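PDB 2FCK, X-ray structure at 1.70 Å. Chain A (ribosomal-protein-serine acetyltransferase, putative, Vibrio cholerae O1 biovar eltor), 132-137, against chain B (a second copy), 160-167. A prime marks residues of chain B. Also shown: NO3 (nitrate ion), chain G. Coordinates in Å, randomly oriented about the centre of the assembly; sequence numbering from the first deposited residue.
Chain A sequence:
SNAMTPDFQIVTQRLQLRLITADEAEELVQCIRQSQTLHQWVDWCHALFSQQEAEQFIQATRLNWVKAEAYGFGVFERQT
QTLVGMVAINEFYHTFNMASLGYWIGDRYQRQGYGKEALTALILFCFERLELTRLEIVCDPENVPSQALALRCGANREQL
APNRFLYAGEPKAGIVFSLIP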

# COMPACT_ATOMS: atom_id res chain seq x y z
N LEU A 132 -0.62 -13.95 1.93
CA LEU A 132 -1.20 -12.70 1.47
C LEU A 132 -2.43 -13.08 0.64
O LEU A 132 -2.49 -14.19 0.08
CB LEU A 132 -0.17 -11.88 0.67
CG LEU A 132 1.03 -11.40 1.48
CD1 LEU A 132 2.09 -10.81 0.54
CD2 LEU A 132 0.66 -10.43 2.60
N THR A 133 -3.42 -12.21 0.59
CA THR A 133 -4.65 -12.52 -0.14
C THR A 133 -4.88 -11.62 -1.36
O THR A 133 -5.88 -11.75 -2.03
CB THR A 133 -5.92 -12.56 0.80
OG1 THR A 133 -5.90 -11.45 1.72
CG2 THR A 133 -5.95 -13.88 1.59
N ARG A 134 -3.93 -10.73 -1.64
CA ARG A 134 -3.96 -9.91 -2.84
C ARG A 134 -2.57 -9.36 -3.13
O ARG A 134 -1.86 -8.92 -2.21
CB ARG A 134 -4.91 -8.71 -2.63
CG ARG A 134 -5.01 -7.76 -3.84
CD ARG A 134 -6.15 -6.68 -3.65
NE ARG A 134 -5.98 -5.58 -4.63
CZ ARG A 134 -6.59 -5.50 -5.81
NH1 ARG A 134 -7.48 -6.42 -6.19
NH2 ARG A 134 -6.30 -4.52 -6.65
N LEU A 135 -2.20 -9.33 -4.41
CA LEU A 135 -0.96 -8.64 -4.82
C LEU A 135 -1.31 -7.64 -5.92
O LEU A 135 -2.15 -7.94 -6.74
CB LEU A 135 0.04 -9.65 -5.40
CG LEU A 135 0.44 -10.81 -4.44
CD1 LEU A 135 1.27 -11.89 -5.19
CD2 LEU A 135 1.22 -10.30 -3.26
N GLU A 136 -0.69 -6.47 -5.89
CA GLU A 136 -0.78 -5.49 -6.99
C GLU A 136 0.57 -5.36 -7.75
O GLU A 136 1.65 -5.26 -7.12
CB GLU A 136 -1.23 -4.15 -6.44
CG GLU A 136 -2.75 -4.23 -6.16
CD GLU A 136 -3.35 -2.92 -5.64
OE1 GLU A 136 -2.61 -1.92 -5.45
OE2 GLU A 136 -4.57 -2.95 -5.35
N ILE A 137 0.49 -5.33 -9.07
CA ILE A 137 1.57 -4.95 -9.98
C ILE A 137 1.22 -3.62 -10.63
O ILE A 137 0.06 -3.48 -11.02
CB ILE A 137 1.71 -6.01 -11.04
CG1 ILE A 137 2.24 -7.29 -10.38
CG2 ILE A 137 2.66 -5.59 -12.17
CD1 ILE A 137 2.01 -8.48 -11.17
N NO3 G . -13.63 -10.60 -2.65
O1 NO3 G . -12.79 -10.12 -1.65
O2 NO3 G . -14.60 -11.57 -2.34
O3 NO3 G . -13.50 -10.12 -3.96
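Chain B 160-167: LAPNRFLY

Chain B meets this stretch of chain A mainly with a turn. Leu160′ and Ala161′ are extended and belong to a strand that begins earlier in the chain. A type II beta turn follows, from Ala161′ to Arg164′. Pro162′ has phi/psi of -66/149° and Asn163′ has 51/34°, the pairing expected of the two central positions of such a turn. The chain turns corners here and leaves through Leu166′ and Tyr167′, again in strand conformation. Chain A runs extended from Arg134 into a strand. The two backbones come nearest at Arg134 and Asn163′, with 6.0 Å between Arg134 CA and Asn163′ CA. The contact is small, burying 297 Å² over both sides.

The strand of chain A sets its side chains alternately. Arg134 and Glu136 point toward chain B; Leu135 and Ile137 are out of its reach. Arg134 gives up the most area. Its chi1, chi2 and chi3 are all t (180°, 172°, 165°), so the chain is fully extended, and chi4 is 94°. This stretch carries the guanidinium along the turn to Pro162′. There Arg134 NH1 donates a hydrogen bond to Pro162′ O, at 2.8 Å and near the guanidinium plane. The carbonyl is the one joining the two central turn residues. On the way, Arg134 CD passes 3.4 Å from Asn163′ O.

One face of the same guanidinium is covered by Arg164′ CD and Ala161′ CB. Arg134 NE lies 3.5 Å from Arg164′ CD, and Arg134 NH1 lies 3.8 Å from Ala161′ CB. The small alanine side chain points toward chain A.

Glu136 holds the arginine from its own strand. Its rotamer is m, t, with chi3 at -2°. Glu136 OE2 accepts from Arg134 NH2 at 2.7 Å and from Arg134 NE at 3.1 Å, forming a salt bridge two residues apart.

Arg164′ starts sideways from its CA and has chi1 t, chi2 p (70°), chi3 t and chi4 71°. The bend at chi2 accompanies an approach of its charged end to Glu136. Arg164′ NE is 3.7 Å from Glu136 OE2, a long salt bridge of charges only, because the oxygen lies well out of the guanidinium plane. Water 2 supplies the directed link: it donates to Glu136 OE2 at 2.7 Å and accepts from Arg164′ NE at 2.8 Å. The two arginines are close, with Arg134 NE 4.4 Å from Arg164′ NE. The carboxylate of Glu136 lies to one side of the pair, within salt-bridge distance of both, and offsets the like charges.

Thr133 has chi1 p (43°). Its OG1 donates to water 1 at 2.7 Å, and that water donates to Asn163′ O at 2.8 Å. Leu166′ also leaves sideways, but with chi1 m and chi2 t its end comes nearer, and Leu166′ CD2 is 4.4 Å from Thr133 OG1. Phe165′ points away and makes no contact here.

A nitrate, probably from the crystallisation liquor, sits at the turn. Asn163′ N donates to its O1 at 2.8 Å and, weakly, to its O3 at 3.2 Å.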

# COMPACT_ATOMS: atom_id res chain seq x y z
N LEU B 160 -13.62 -1.51 -8.72
CA LEU B 160 -14.13 -2.45 -7.77
C LEU B 160 -13.04 -3.55 -7.75
O LEU B 160 -12.86 -4.25 -8.77
CB LEU B 160 -15.43 -3.07 -8.31
CG LEU B 160 -16.06 -4.16 -7.43
CD1 LEU B 160 -16.32 -3.63 -6.06
CD2 LEU B 160 -17.42 -4.60 -8.08
N ALA B 161 -12.36 -3.68 -6.64
CA ALA B 161 -11.17 -4.53 -6.55
C ALA B 161 -11.41 -5.73 -5.63
O ALA B 161 -11.68 -5.56 -4.44
CB ALA B 161 -10.06 -3.70 -6.04
N PRO B 162 -11.26 -6.96 -6.16
CA PRO B 162 -11.43 -8.13 -5.28
C PRO B 162 -10.35 -8.22 -4.19
O PRO B 162 -9.21 -7.73 -4.37
CB PRO B 162 -11.34 -9.33 -6.23
CG PRO B 162 -10.64 -8.84 -7.42
CD PRO B 162 -11.02 -7.36 -7.56
N ASN B 163 -10.74 -8.78 -3.03
CA ASN B 163 -9.85 -8.95 -1.88
C ASN B 163 -9.11 -7.69 -1.47
O ASN B 163 -7.97 -7.70 -0.99
CB ASN B 163 -8.84 -10.10 -2.18
CG ASN B 163 -9.46 -11.48 -2.24
OD1 ASN B 163 -8.71 -12.50 -2.24
ND2 ASN B 163 -10.78 -11.57 -2.35
N ARG B 164 -9.76 -6.53 -1.62
CA ARG B 164 -9.05 -5.28 -1.39
C ARG B 164 -8.92 -4.84 0.10
O ARG B 164 -8.06 -4.03 0.45
CB ARG B 164 -9.69 -4.18 -2.28
CG ARG B 164 -8.99 -2.86 -2.22
CD ARG B 164 -7.61 -2.97 -2.90
NE ARG B 164 -6.93 -1.70 -2.76
CZ ARG B 164 -6.44 -1.21 -1.64
NH1 ARG B 164 -6.54 -1.90 -0.50
NH2 ARG B 164 -5.85 -0.04 -1.65
N PHE B 165 -9.79 -5.33 0.99
CA PHE B 165 -9.62 -4.95 2.41
C PHE B 165 -10.03 -6.11 3.31
O PHE B 165 -10.65 -7.04 2.85
CB PHE B 165 -10.39 -3.64 2.78
CG PHE B 165 -11.91 -3.79 2.78
CD1 PHE B 165 -12.65 -3.76 1.58
CD2 PHE B 165 -12.61 -3.95 3.99
CE1 PHE B 165 -14.06 -3.89 1.58
CE2 PHE B 165 -14.01 -4.10 3.99
CZ PHE B 165 -14.73 -4.07 2.79
N LEU B 166 -9.65 -6.04 4.59
CA LEU B 166 -10.06 -7.08 5.54
C LEU B 166 -11.23 -6.62 6.43
O LEU B 166 -11.21 -5.50 6.94
CB LEU B 166 -8.88 -7.47 6.44
CG LEU B 166 -7.61 -7.94 5.71
CD1 LEU B 166 -6.41 -7.99 6.67
CD2 LEU B 166 -7.90 -9.29 5.04
N TYR B 167 -12.23 -7.49 6.58
CA TYR B 167 -13.24 -7.37 7.65
C TYR B 167 -13.33 -8.65 8.45
O TYR B 167 -13.69 -9.71 7.91
CB TYR B 167 -14.61 -6.99 7.11
CG TYR B 167 -15.65 -6.77 8.21
CD1 TYR B 167 -16.40 -7.85 8.72
CD2 TYR B 167 -15.86 -5.50 8.76
CE1 TYR B 167 -17.33 -7.66 9.72
CE2 TYR B 167 -16.79 -5.31 9.77
CZ TYR B 167 -17.52 -6.38 10.24
OH TYR B 167 -18.45 -6.19 11.25
O HOH W 1 -6.12 -8.95 0.67
O HOH W 2 -6.06 -0.69 -5.18